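Local coordinates for protein putative glucoamylase (Bacteroides caccae ATCC 43185, PDB 4QT9) that probably hydrolyses glucosidic bonds in carbohydrate as a putative glucoamylase built on an alpha/alpha toroid, at residues Gly73-Leu78 and Leu145-Gln150; Ile98-Glu103 and Ala163-Arg168; Ser240-Glu245 and Gly255-Pro260; Glu245-His250 and Thr292-Ala297. One frame throughout, in Å; residues are numbered along the deposited sequence.

Contact 1. Residues Gly73-Leu78 and Leu145-Gln150; sequences GIMAIL and LLAVHQ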
loop_
_atom_site.group_PDB
_atom_site.type_symbol
_atom_site.label_atom_id
_atom_site.label_comp_id
_atom_site.label_asym_id
_atom_site.label_seq_id
_atom_site.Cartn_x
_atom_site.Cartn_y
_atom_site.Cartn_z
ATOM N N GLY A 73 -7.597 2.174 -0.550
ATOM C CA GLY A 73 -9.056 2.072 -0.638
ATOM C C GLY A 73 -9.708 3.065 -1.568
ATOM O O GLY A 73 -10.631 2.718 -2.312
ATOM N N ILE A 74 -9.227 4.313 -1.526
ATOM C CA ILE A 74 -9.668 5.408 -2.379
ATOM C C ILE A 74 -9.385 5.017 -3.877
ATOM O O ILE A 74 -10.258 5.215 -4.733
ATOM C CB ILE A 74 -8.900 6.673 -1.880
ATOM C CG1 ILE A 74 -9.704 7.427 -0.821
ATOM C CG2 ILE A 74 -8.389 7.574 -2.978
ATOM C CD1 ILE A 74 -8.804 8.341 0.113
HETATM N N MSE A 75 -8.192 4.408 -4.149
HETATM C CA MSE A 75 -7.756 3.931 -5.479
HETATM C C MSE A 75 -8.611 2.747 -5.895
HETATM O O MSE A 75 -8.978 2.616 -7.059
HETATM C CB MSE A 75 -6.270 3.532 -5.462
HETATM C CG MSE A 75 -5.350 4.713 -5.352
HETATM SE SE MSE A 75 -3.509 4.108 -5.168
HETATM C CE MSE A 75 -2.714 5.141 -6.675
ATOM N N ALA A 76 -8.956 1.905 -4.932
ATOM C CA ALA A 76 -9.858 0.772 -5.161
ATOM C C ALA A 76 -11.278 1.292 -5.533
ATOM O O ALA A 76 -11.903 0.760 -6.451
ATOM C CB ALA A 76 -9.904 -0.124 -3.928
ATOM N N ILE A 77 -11.746 2.371 -4.880
ATOM C CA ILE A 77 -13.060 2.954 -5.167
ATOM C C ILE A 77 -13.037 3.610 -6.578
ATOM O O ILE A 77 -13.984 3.432 -7.351
ATOM C CB ILE A 77 -13.456 3.928 -4.038
ATOM C CG1 ILE A 77 -13.800 3.144 -2.752
ATOM C CG2 ILE A 77 -14.641 4.825 -4.472
ATOM C CD1 ILE A 77 -13.959 4.005 -1.417
ATOM N N LEU A 78 -11.917 4.294 -6.922
ATOM C CA LEU A 78 -11.688 4.951 -8.223
ATOM C C LEU A 78 -11.782 3.936 -9.384
ATOM O O LEU A 78 -12.474 4.182 -10.371
ATOM C CB LEU A 78 -10.312 5.634 -8.199
ATOM C CG LEU A 78 -10.066 6.854 -9.072
ATOM C CD1 LEU A 78 -10.999 7.996 -8.726
ATOM C CD2 LEU A 78 -8.679 7.348 -8.849
ATOM N N LEU A 145 -4.915 9.998 -3.069
ATOM C CA LEU A 145 -5.601 11.281 -3.287
ATOM C C LEU A 145 -5.131 11.986 -4.586
ATOM O O LEU A 145 -5.962 12.521 -5.315
ATOM C CB LEU A 145 -5.430 12.204 -2.081
ATOM C CG LEU A 145 -6.230 11.849 -0.826
ATOM C CD1 LEU A 145 -5.782 12.721 0.346
ATOM C CD2 LEU A 145 -7.751 12.023 -1.037
ATOM N N LEU A 146 -3.829 11.904 -4.919
ATOM C CA LEU A 146 -3.344 12.538 -6.152
ATOM C C LEU A 146 -3.925 11.840 -7.391
ATOM O O LEU A 146 -4.160 12.501 -8.396
ATOM C CB LEU A 146 -1.812 12.595 -6.199
ATOM C CG LEU A 146 -1.170 13.580 -5.184
ATOM C CD1 LEU A 146 0.330 13.639 -5.342
ATOM C CD2 LEU A 146 -1.731 15.018 -5.320
ATOM N N ALA A 147 -4.176 10.524 -7.301
ATOM C CA ALA A 147 -4.833 9.750 -8.354
ATOM C C ALA A 147 -6.304 10.243 -8.558
ATOM O O ALA A 147 -6.719 10.463 -9.696
ATOM C CB ALA A 147 -4.813 8.264 -8.002
ATOM N N VAL A 148 -7.065 10.449 -7.464
ATOM C CA VAL A 148 -8.459 10.961 -7.529
ATOM C C VAL A 148 -8.432 12.390 -8.081
ATOM O O VAL A 148 -9.282 12.772 -8.894
ATOM C CB VAL A 148 -9.201 10.892 -6.157
ATOM C CG1 VAL A 148 -10.581 11.572 -6.213
ATOM C CG2 VAL A 148 -9.334 9.455 -5.678
ATOM N N HIS A 149 -7.450 13.176 -7.633
ATOM C CA HIS A 149 -7.254 14.547 -8.109
ATOM C C HIS A 149 -7.175 14.570 -9.648
ATOM O O HIS A 149 -7.883 15.349 -10.293
ATOM C CB HIS A 149 -5.976 15.156 -7.510
ATOM C CG HIS A 149 -5.764 16.545 -8.019
ATOM N ND1 HIS A 149 -5.062 16.781 -9.185
ATOM C CD2 HIS A 149 -6.311 17.701 -7.593
ATOM C CE1 HIS A 149 -5.174 18.077 -9.414
ATOM N NE2 HIS A 149 -5.904 18.679 -8.472
ATOM N N GLN A 150 -6.339 13.690 -10.219
ATOM C CA GLN A 150 -6.139 13.599 -11.670
ATOM C C GLN A 150 -7.367 13.033 -12.379
ATOM O O GLN A 150 -7.657 13.451 -13.499
ATOM C CB GLN A 150 -4.877 12.800 -12.007
ATOM C CG GLN A 150 -3.593 13.581 -11.644
ATOM C CD GLN A 150 -3.507 14.930 -12.294
ATOM O OE1 GLN A 150 -3.699 15.965 -11.653
ATOM N NE2 GLN A 150 -3.259 14.941 -13.582
#
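Ile74 and Leu78, one helical turn apart, press on Val148 and share its CG2 methyl between them. Ile74 CG2 lies 3.4 Å from Val148 CG2, closer than usual for two methyl groups, and these side chains meet at about a right angle. Leu78 reaches the same methyl with CD1, 3.8 Å from Val148 CG2, while its other branch lies against the backbone, with CD2 3.8 Å from Ala147 C. Leu78 CG is anti to the backbone N (chi1 -152°); from it CD1 meets the Val148 side chain and CD2 lies where Ala147 joins Val148. An alanine at Leu78 would probably leave Val148 CG2 with the Ile74 methyl on one part of its surface and a gap on another, and uncover the Ala147 backbone. Two lighter contacts flank the centre: Met75, present as selenomethionine, bends at chi3 to set CE 4.0 Å from Ala147 CB, and Ile74 CD1 touches Leu145 CD2, also at 4.0 Å. The helices run nearly parallel, at 29° with 9.2 Å between the axes of the short segments, consistent with neighbouring inner helices of an alpha/alpha toroid. Further out, helix 88-104 backs the first helix, Ile98 resting on Ile74 and Met95 on Leu78, and helix 157-172 backs the second, where Ile166 packs on Val148. Leu269 adds a loop residue beside Met75.

Contact 2. Residues Ile98-Glu103 and Ala163-Arg168; sequences IVSFLE and AQRIDR
Arg165 reaches Glu103 because its chain, with CG anti to the carbonyl carbon, turns at chi3 (70°) and so swings NE round toward the other helix, while Glu103 stays extended beyond CG and meets it at about a right angle. The guanidinium grips the carboxylate side-on through two nitrogens, a salt bridge with one bond to each oxygen: Arg165 NE to Glu103 OE2 at 2.8 Å and Arg165 NH2 to Glu103 OE1 at 2.7 Å. Both bonds are nearly straight and leave in the guanidinium plane, yet the two flat groups are turned 40° apart, and OE1 is met from above the carboxylate plane. NH2 also donates, again in its own plane, to Ser100 OG at 3.0 Å. Over one face of the guanidinium, toward its rim, sits Val99 CG1, whose sister methyl CG2 touches Ile166 CG1 at 3.8 Å. A water bonded to Glu103 OE2 and Arg165 O ties the carboxylate to the backbone of the second helix. Glu96, one turn before Ser100, completes the network: its carboxylate pairs with Arg165 NH1 and its carbonyl oxygen bonds Ser100 OG, so the guanidinium is held between two acids. Helices 88-104 and 157-172 thus join by a salt-bridged strip on the solvent side and the Val99-Ile166 contact on the buried side, and Leu102 and Ala163 pack on helix 135-152, at Leu141 and His149.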
loop_
_atom_site.group_PDB
_atom_site.type_symbol
_atom_site.label_atom_id
_atom_site.label_comp_id
_atom_site.label_asym_id
_atom_site.label_seq_id
_atom_site.Cartn_x
_atom_site.Cartn_y
_atom_site.Cartn_z
ATOM N N ILE A 98 -15.290 11.445 2.019
ATOM C CA ILE A 98 -13.901 11.194 2.412
ATOM C C ILE A 98 -13.115 12.527 2.573
ATOM O O ILE A 98 -12.488 12.753 3.610
ATOM C CB ILE A 98 -13.188 10.240 1.420
ATOM C CG1 ILE A 98 -13.803 8.793 1.477
ATOM C CG2 ILE A 98 -11.675 10.264 1.671
ATOM C CD1 ILE A 98 -13.402 7.871 0.261
ATOM N N VAL A 99 -13.167 13.404 1.567
ATOM C CA VAL A 99 -12.488 14.704 1.613
ATOM C C VAL A 99 -12.990 15.542 2.827
ATOM O O VAL A 99 -12.167 16.147 3.511
ATOM C CB VAL A 99 -12.633 15.468 0.273
ATOM C CG1 VAL A 99 -12.008 16.857 0.362
ATOM C CG2 VAL A 99 -12.004 14.677 -0.881
ATOM N N SER A 100 -14.305 15.542 3.115
ATOM C CA SER A 100 -14.859 16.299 4.247
ATOM C C SER A 100 -14.274 15.785 5.564
ATOM O O SER A 100 -13.952 16.594 6.441
ATOM C CB SER A 100 -16.386 16.226 4.279
ATOM O OG SER A 100 -16.934 16.765 3.092
ATOM N N PHE A 101 -14.147 14.447 5.708
ATOM C CA PHE A 101 -13.531 13.839 6.897
ATOM C C PHE A 101 -12.061 14.254 7.016
ATOM O O PHE A 101 -11.637 14.646 8.099
ATOM C CB PHE A 101 -13.648 12.297 6.892
ATOM C CG PHE A 101 -12.895 11.634 8.029
ATOM C CD1 PHE A 101 -13.489 11.463 9.278
ATOM C CD2 PHE A 101 -11.584 11.191 7.857
ATOM C CE1 PHE A 101 -12.792 10.847 10.323
ATOM C CE2 PHE A 101 -10.899 10.553 8.899
ATOM C CZ PHE A 101 -11.501 10.400 10.129
ATOM N N LEU A 102 -11.291 14.172 5.922
ATOM C CA LEU A 102 -9.854 14.505 5.930
ATOM C C LEU A 102 -9.588 15.993 6.218
ATOM O O LEU A 102 -8.528 16.339 6.768
ATOM C CB LEU A 102 -9.184 14.099 4.613
ATOM C CG LEU A 102 -9.131 12.581 4.329
ATOM C CD1 LEU A 102 -8.633 12.314 2.936
ATOM C CD2 LEU A 102 -8.237 11.857 5.333
ATOM N N GLU A 103 -10.554 16.872 5.862
ATOM C CA GLU A 103 -10.426 18.309 6.099
ATOM C C GLU A 103 -10.604 18.613 7.588
ATOM O O GLU A 103 -10.077 19.615 8.069
ATOM C CB GLU A 103 -11.459 19.102 5.273
ATOM C CG GLU A 103 -11.241 19.070 3.765
ATOM C CD GLU A 103 -12.337 19.716 2.931
ATOM O OE1 GLU A 103 -13.518 19.680 3.350
ATOM O OE2 GLU A 103 -12.013 20.228 1.834
ATOM N N ALA A 163 -11.580 18.134 -6.700
ATOM C CA ALA A 163 -10.144 18.107 -6.993
ATOM C C ALA A 163 -9.420 19.258 -6.290
ATOM O O ALA A 163 -8.380 19.038 -5.667
ATOM C CB ALA A 163 -9.900 18.169 -8.501
ATOM N N GLN A 164 -9.998 20.478 -6.352
ATOM C CA GLN A 164 -9.439 21.683 -5.733
ATOM C C GLN A 164 -9.277 21.480 -4.206
ATOM O O GLN A 164 -8.275 21.897 -3.640
ATOM C CB GLN A 164 -10.346 22.880 -6.064
ATOM C CG GLN A 164 -9.825 24.223 -5.643
ATOM C CD GLN A 164 -10.702 25.357 -6.127
ATOM O OE1 GLN A 164 -11.294 26.087 -5.330
ATOM N NE2 GLN A 164 -10.784 25.544 -7.446
ATOM N N ARG A 165 -10.256 20.805 -3.555
ATOM C CA ARG A 165 -10.219 20.519 -2.121
ATOM C C ARG A 165 -9.098 19.509 -1.813
ATOM O O ARG A 165 -8.407 19.631 -0.794
ATOM C CB ARG A 165 -11.602 20.015 -1.650
ATOM C CG ARG A 165 -12.585 21.172 -1.513
ATOM C CD ARG A 165 -13.968 20.670 -1.300
ATOM N NE ARG A 165 -14.149 20.065 0.019
ATOM C CZ ARG A 165 -15.178 19.290 0.343
ATOM N NH1 ARG A 165 -16.119 19.018 -0.547
ATOM N NH2 ARG A 165 -15.286 18.802 1.570
ATOM N N ILE A 166 -8.875 18.550 -2.722
ATOM C CA ILE A 166 -7.820 17.556 -2.575
ATOM C C ILE A 166 -6.435 18.245 -2.695
ATOM O O ILE A 166 -5.521 17.956 -1.892
ATOM C CB ILE A 166 -7.992 16.407 -3.605
ATOM C CG1 ILE A 166 -9.138 15.468 -3.178
ATOM C CG2 ILE A 166 -6.676 15.609 -3.756
ATOM C CD1 ILE A 166 -9.789 14.657 -4.287
ATOM N N ASP A 167 -6.281 19.133 -3.695
ATOM C CA ASP A 167 -5.014 19.857 -3.891
ATOM C C ASP A 167 -4.666 20.687 -2.655
ATOM O O ASP A 167 -3.506 20.749 -2.306
ATOM C CB ASP A 167 -5.036 20.740 -5.146
ATOM C CG ASP A 167 -3.634 21.232 -5.556
ATOM O OD1 ASP A 167 -2.776 20.394 -5.872
ATOM O OD2 ASP A 167 -3.414 22.446 -5.564
ATOM N N ARG A 168 -5.666 21.267 -1.971
ATOM C CA ARG A 168 -5.429 22.016 -0.735
ATOM C C ARG A 168 -4.860 21.090 0.369
ATOM O O ARG A 168 -3.916 21.499 1.044
ATOM C CB ARG A 168 -6.699 22.727 -0.240
ATOM C CG ARG A 168 -6.384 23.794 0.810
ATOM C CD ARG A 168 -7.593 24.189 1.640
ATOM N NE ARG A 168 -7.242 24.427 3.043
ATOM C CZ ARG A 168 -7.525 25.539 3.717
ATOM N NH1 ARG A 168 -8.177 26.535 3.126
ATOM N NH2 ARG A 168 -7.164 25.663 4.988
HETATM O O HOH W 1 -9.200 20.979 1.592
#

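Contact 3. Residues Ser240-Glu245 and Gly255-Pro260; sequences SPHKVE and GTEAGP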
loop_
_atom_site.group_PDB
_atom_site.type_symbol
_atom_site.label_atom_id
_atom_site.label_comp_id
_atom_site.label_asym_id
_atom_site.label_seq_id
_atom_site.Cartn_x
_atom_site.Cartn_y
_atom_site.Cartn_z
ATOM N N SER A 240 23.376 -2.986 -3.139
ATOM C CA SER A 240 24.136 -4.085 -2.540
ATOM C C SER A 240 23.749 -5.386 -3.229
ATOM O O SER A 240 22.952 -6.145 -2.675
ATOM C CB SER A 240 23.869 -4.149 -1.036
ATOM O OG SER A 240 24.775 -5.013 -0.370
ATOM N N PRO A 241 24.240 -5.642 -4.466
ATOM C CA PRO A 241 23.830 -6.863 -5.171
ATOM C C PRO A 241 24.157 -8.145 -4.390
ATOM O O PRO A 241 25.256 -8.285 -3.853
ATOM C CB PRO A 241 24.588 -6.781 -6.496
ATOM C CG PRO A 241 24.863 -5.312 -6.688
ATOM C CD PRO A 241 25.153 -4.825 -5.298
ATOM N N HIS A 242 23.152 -9.039 -4.256
ATOM C CA HIS A 242 23.293 -10.336 -3.581
ATOM C C HIS A 242 22.253 -11.310 -4.136
ATOM O O HIS A 242 21.250 -10.894 -4.722
ATOM C CB HIS A 242 23.159 -10.202 -2.046
ATOM C CG HIS A 242 21.844 -9.642 -1.620
ATOM N ND1 HIS A 242 21.514 -8.312 -1.858
ATOM C CD2 HIS A 242 20.794 -10.254 -1.029
ATOM C CE1 HIS A 242 20.286 -8.163 -1.401
ATOM N NE2 HIS A 242 19.816 -9.292 -0.875
ATOM N N LYS A 243 22.494 -12.598 -3.941
ATOM C CA LYS A 243 21.610 -13.653 -4.410
ATOM C C LYS A 243 20.794 -14.219 -3.267
ATOM O O LYS A 243 21.292 -14.367 -2.146
ATOM C CB LYS A 243 22.419 -14.765 -5.084
ATOM C CG LYS A 243 23.146 -14.319 -6.356
ATOM C CD LYS A 243 22.367 -14.632 -7.633
ATOM C CE LYS A 243 22.582 -16.034 -8.153
ATOM N NZ LYS A 243 23.918 -16.219 -8.773
ATOM N N VAL A 244 19.514 -14.480 -3.539
ATOM C CA VAL A 244 18.557 -15.074 -2.606
ATOM C C VAL A 244 17.789 -16.098 -3.426
ATOM O O VAL A 244 17.269 -15.742 -4.481
ATOM C CB VAL A 244 17.599 -14.065 -1.892
ATOM C CG1 VAL A 244 16.770 -14.781 -0.815
ATOM C CG2 VAL A 244 18.345 -12.883 -1.284
ATOM N N GLU A 245 17.769 -17.380 -2.990
ATOM C CA GLU A 245 17.075 -18.487 -3.676
ATOM C C GLU A 245 17.576 -18.620 -5.146
ATOM O O GLU A 245 16.798 -18.957 -6.038
ATOM C CB GLU A 245 15.528 -18.292 -3.622
ATOM C CG GLU A 245 14.869 -18.284 -2.241
ATOM C CD GLU A 245 14.960 -19.557 -1.415
ATOM O OE1 GLU A 245 14.696 -20.655 -1.964
ATOM O OE2 GLU A 245 15.293 -19.453 -0.209
ATOM N N GLY A 255 17.503 -4.729 7.092
ATOM C CA GLY A 255 17.500 -5.809 8.083
ATOM C C GLY A 255 17.121 -7.198 7.595
ATOM O O GLY A 255 16.712 -8.036 8.404
ATOM N N THR A 256 17.275 -7.466 6.277
ATOM C CA THR A 256 16.912 -8.733 5.649
ATOM C C THR A 256 17.598 -8.913 4.280
ATOM O O THR A 256 18.074 -7.932 3.693
ATOM C CB THR A 256 15.374 -8.840 5.530
ATOM O OG1 THR A 256 15.035 -10.097 4.949
ATOM C CG2 THR A 256 14.737 -7.691 4.739
ATOM N N GLU A 257 17.689 -10.183 3.792
ATOM C CA GLU A 257 18.230 -10.463 2.461
ATOM C C GLU A 257 17.125 -10.208 1.412
ATOM O O GLU A 257 17.426 -9.919 0.263
ATOM C CB GLU A 257 18.762 -11.917 2.348
ATOM C CG GLU A 257 20.144 -12.192 2.909
ATOM C CD GLU A 257 20.852 -13.405 2.301
ATOM O OE1 GLU A 257 20.675 -14.542 2.807
ATOM O OE2 GLU A 257 21.480 -13.225 1.229
ATOM N N ALA A 258 15.850 -10.358 1.808
ATOM C CA ALA A 258 14.665 -10.182 0.942
ATOM C C ALA A 258 13.432 -9.930 1.810
ATOM O O ALA A 258 13.017 -10.782 2.597
ATOM C CB ALA A 258 14.463 -11.410 0.050
ATOM N N GLY A 259 12.865 -8.752 1.693
ATOM C CA GLY A 259 11.735 -8.391 2.541
ATOM C C GLY A 259 10.417 -9.075 2.223
ATOM O O GLY A 259 10.294 -9.807 1.226
ATOM N N PRO A 260 9.392 -8.780 3.058
ATOM C CA PRO A 260 8.031 -9.284 2.773
ATOM C C PRO A 260 7.570 -8.691 1.440
ATOM O O PRO A 260 7.985 -7.570 1.073
ATOM C CB PRO A 260 7.211 -8.800 3.969
ATOM C CG PRO A 260 7.949 -7.651 4.500
ATOM C CD PRO A 260 9.402 -7.918 4.254
#
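His242 points its ring edge-on at the backbone of Glu257, and NE2 donates a nearly straight bond to Glu257 O at 2.7 Å. That oxygen lies exactly in the ring plane, and the N-H arrives in the carbonyl plane, on a lone pair. With CG between the backbone N and the carbonyl carbon (chi1 60°), the ring sits where ND1 meets Ser240 O, at 2.7 Å, and NE2 the loop; a bond donated through each nitrogen fixes the rotation of the imidazole. Val244, two residues on along the strand, adds apolar contact: its CG2 lies 3.8 Å from Glu257 CB, the two side chains crossing at a slant, and its CG1 is 4.2 Å from Ala258 CB. The Glu257 carboxylate, turned 33° from the ring plane, brings OE2 to 3.8 Å from His242 CD2. An ST turn, in which Thr256 OG1 accepts from Ala258 N, shapes the loop just here. The contact thereby fastens loop 255-260 to strand 239-244, the first strand of a hairpin whose backbone pairs His242 with Leu249. A phenylalanine in place of His242 has no ring N-H, and would probably leave the carbonyl oxygens of Ser240 and Glu257 without their donor. With both nitrogens donating and Glu257 OE2 4.8 Å from His242 NE2, the geometry is consistent with an imidazole that is at least partly protonated.

Contact 4. Residues Glu245-His250 and Thr292-Ala297; sequences EGIELH and TLVNRA
Glu245 meets Val294 and Ala297 with its methylene groups, and its carboxylate, the one flat group at this contact, lies just past them, with OE1 3.9 Å from Ala297 O and no hydrogen bond across. The polar end is instead held by Arg301, farther along the same helix, in a salt bridge. Nearer the backbone, Glu245 CB rests 3.8 Å from Ala297 CB. Ile247 carries the centre. Chi1 (-61°) sets its CG1 anti to the carbonyl carbon; beyond it, CD1 lies 3.6 Å from Leu293 O and 4.0 Å from Ala297 CB. Lower down, Ile247 CB lies 3.7 Å from Val294 CG2; the two side chains lie alongside, running in opposite senses. Leu249 adds a looser touch, CD2 to Val294 CG2 at 4.2 Å. Glu245 and Gly246, both with positive phi, form the type I' turn of a tight beta hairpin, consistent with Glu245 and Ile247 both pointing toward the helix. The strand segment 247-250 and the helix segment 292-297 run at 141°, roughly antiparallel; Asn290 and Glu287 of helix 284-301 bond the strand backbone, and Val244 of the partner strand 239-244 also packs on Val294.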
loop_
_atom_site.group_PDB
_atom_site.type_symbol
_atom_site.label_atom_id
_atom_site.label_comp_id
_atom_site.label_asym_id
_atom_site.label_seq_id
_atom_site.Cartn_x
_atom_site.Cartn_y
_atom_site.Cartn_z
ATOM N N GLU A 245 17.769 -17.380 -2.990
ATOM C CA GLU A 245 17.075 -18.487 -3.676
ATOM C C GLU A 245 17.576 -18.620 -5.146
ATOM O O GLU A 245 16.798 -18.957 -6.038
ATOM C CB GLU A 245 15.528 -18.292 -3.622
ATOM C CG GLU A 245 14.869 -18.284 -2.241
ATOM C CD GLU A 245 14.960 -19.557 -1.415
ATOM O OE1 GLU A 245 14.696 -20.655 -1.964
ATOM O OE2 GLU A 245 15.293 -19.453 -0.209
ATOM N N GLY A 246 18.857 -18.306 -5.371
ATOM C CA GLY A 246 19.509 -18.340 -6.681
ATOM C C GLY A 246 19.118 -17.197 -7.598
ATOM O O GLY A 246 19.468 -17.210 -8.777
ATOM N N ILE A 247 18.406 -16.170 -7.054
ATOM C CA ILE A 247 17.905 -15.015 -7.807
ATOM C C ILE A 247 18.655 -13.771 -7.365
ATOM O O ILE A 247 18.882 -13.562 -6.178
ATOM C CB ILE A 247 16.357 -14.873 -7.662
ATOM C CG1 ILE A 247 15.646 -16.125 -8.218
ATOM C CG2 ILE A 247 15.821 -13.592 -8.361
ATOM C CD1 ILE A 247 14.374 -16.488 -7.582
ATOM N N GLU A 248 19.048 -12.958 -8.333
ATOM C CA GLU A 248 19.823 -11.752 -8.095
ATOM C C GLU A 248 18.938 -10.567 -7.682
ATOM O O GLU A 248 18.015 -10.178 -8.404
ATOM C CB GLU A 248 20.647 -11.435 -9.365
ATOM C CG GLU A 248 21.444 -10.143 -9.332
ATOM C CD GLU A 248 22.687 -10.154 -8.465
ATOM O OE1 GLU A 248 23.631 -10.918 -8.776
ATOM O OE2 GLU A 248 22.730 -9.364 -7.494
ATOM N N LEU A 249 19.242 -9.983 -6.508
ATOM C CA LEU A 249 18.605 -8.743 -6.028
ATOM C C LEU A 249 19.676 -7.622 -6.037
ATOM O O LEU A 249 20.838 -7.866 -5.682
ATOM C CB LEU A 249 17.953 -8.909 -4.652
ATOM C CG LEU A 249 16.831 -9.961 -4.530
ATOM C CD1 LEU A 249 16.422 -10.111 -3.105
ATOM C CD2 LEU A 249 15.587 -9.592 -5.370
ATOM N N HIS A 250 19.303 -6.430 -6.515
ATOM C CA HIS A 250 20.247 -5.312 -6.675
ATOM C C HIS A 250 20.385 -4.428 -5.426
ATOM O O HIS A 250 21.457 -3.873 -5.182
ATOM C CB HIS A 250 19.791 -4.433 -7.855
ATOM C CG HIS A 250 20.740 -3.337 -8.203
ATOM N ND1 HIS A 250 21.983 -3.599 -8.737
ATOM C CD2 HIS A 250 20.590 -1.997 -8.073
ATOM C CE1 HIS A 250 22.555 -2.416 -8.911
ATOM N NE2 HIS A 250 21.754 -1.425 -8.518
ATOM N N THR A 292 9.585 -10.853 -6.132
ATOM C CA THR A 292 8.409 -11.720 -6.255
ATOM C C THR A 292 8.894 -13.139 -6.512
ATOM O O THR A 292 8.411 -14.092 -5.880
ATOM C CB THR A 292 7.442 -11.225 -7.380
ATOM O OG1 THR A 292 7.045 -9.887 -7.125
ATOM C CG2 THR A 292 6.192 -12.073 -7.495
ATOM N N LEU A 293 9.881 -13.274 -7.427
ATOM C CA LEU A 293 10.373 -14.590 -7.802
ATOM C C LEU A 293 11.104 -15.276 -6.652
ATOM O O LEU A 293 10.950 -16.491 -6.495
ATOM C CB LEU A 293 11.199 -14.549 -9.068
ATOM C CG LEU A 293 10.395 -14.191 -10.321
ATOM C CD1 LEU A 293 11.317 -13.955 -11.500
ATOM C CD2 LEU A 293 9.366 -15.246 -10.645
ATOM N N VAL A 294 11.805 -14.491 -5.802
ATOM C CA VAL A 294 12.477 -14.990 -4.595
ATOM C C VAL A 294 11.414 -15.566 -3.632
ATOM O O VAL A 294 11.592 -16.654 -3.100
ATOM C CB VAL A 294 13.328 -13.886 -3.908
ATOM C CG1 VAL A 294 13.627 -14.228 -2.447
ATOM C CG2 VAL A 294 14.619 -13.635 -4.677
ATOM N N ASN A 295 10.319 -14.828 -3.438
ATOM C CA ASN A 295 9.205 -15.191 -2.561
ATOM C C ASN A 295 8.605 -16.525 -2.977
ATOM O O ASN A 295 8.451 -17.412 -2.146
ATOM C CB ASN A 295 8.134 -14.080 -2.600
ATOM C CG ASN A 295 7.267 -14.075 -1.381
ATOM O OD1 ASN A 295 6.357 -14.898 -1.243
ATOM N ND2 ASN A 295 7.607 -13.218 -0.423
ATOM N N ARG A 296 8.301 -16.662 -4.282
ATOM C CA ARG A 296 7.729 -17.845 -4.914
ATOM C C ARG A 296 8.720 -19.027 -4.821
ATOM O O ARG A 296 8.312 -20.133 -4.446
ATOM C CB ARG A 296 7.375 -17.516 -6.375
ATOM C CG ARG A 296 6.841 -18.707 -7.173
ATOM C CD ARG A 296 6.653 -18.360 -8.633
ATOM N NE ARG A 296 6.222 -19.510 -9.418
ATOM C CZ ARG A 296 7.054 -20.337 -10.042
ATOM N NH1 ARG A 296 8.365 -20.156 -9.961
ATOM N NH2 ARG A 296 6.584 -21.362 -10.730
ATOM N N ALA A 297 10.009 -18.785 -5.130
ATOM C CA ALA A 297 11.046 -19.818 -5.070
ATOM C C ALA A 297 11.142 -20.399 -3.676
ATOM O O ALA A 297 11.224 -21.618 -3.564
ATOM C CB ALA A 297 12.393 -19.252 -5.499
#

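Overall arrangement
Along the chain the contacts fall into two crossed pairs, one completed before the other begins. Contacts 1 and 2, centres 12 Å apart, join helices 67-83, 88-104, 135-152 and 157-172 as one packed block, touching through helices that follow each other in the chain. Contact 1 lies about 13 Å from the chain's centre and contact 2 about 20 Å, consistent with inner and outer helices of the toroid. Contacts 3 and 4, centres 8 Å apart, share Glu245 and the two-stranded sheet 239-251, which rests against both loop 255-260 and helix 284-301. The pairs lie on opposite sides of the chain's centre, with centres of contacts 1 and 3 about 32 Å apart: the first joins helices of the toroid, the second fixes a hairpin on its far side.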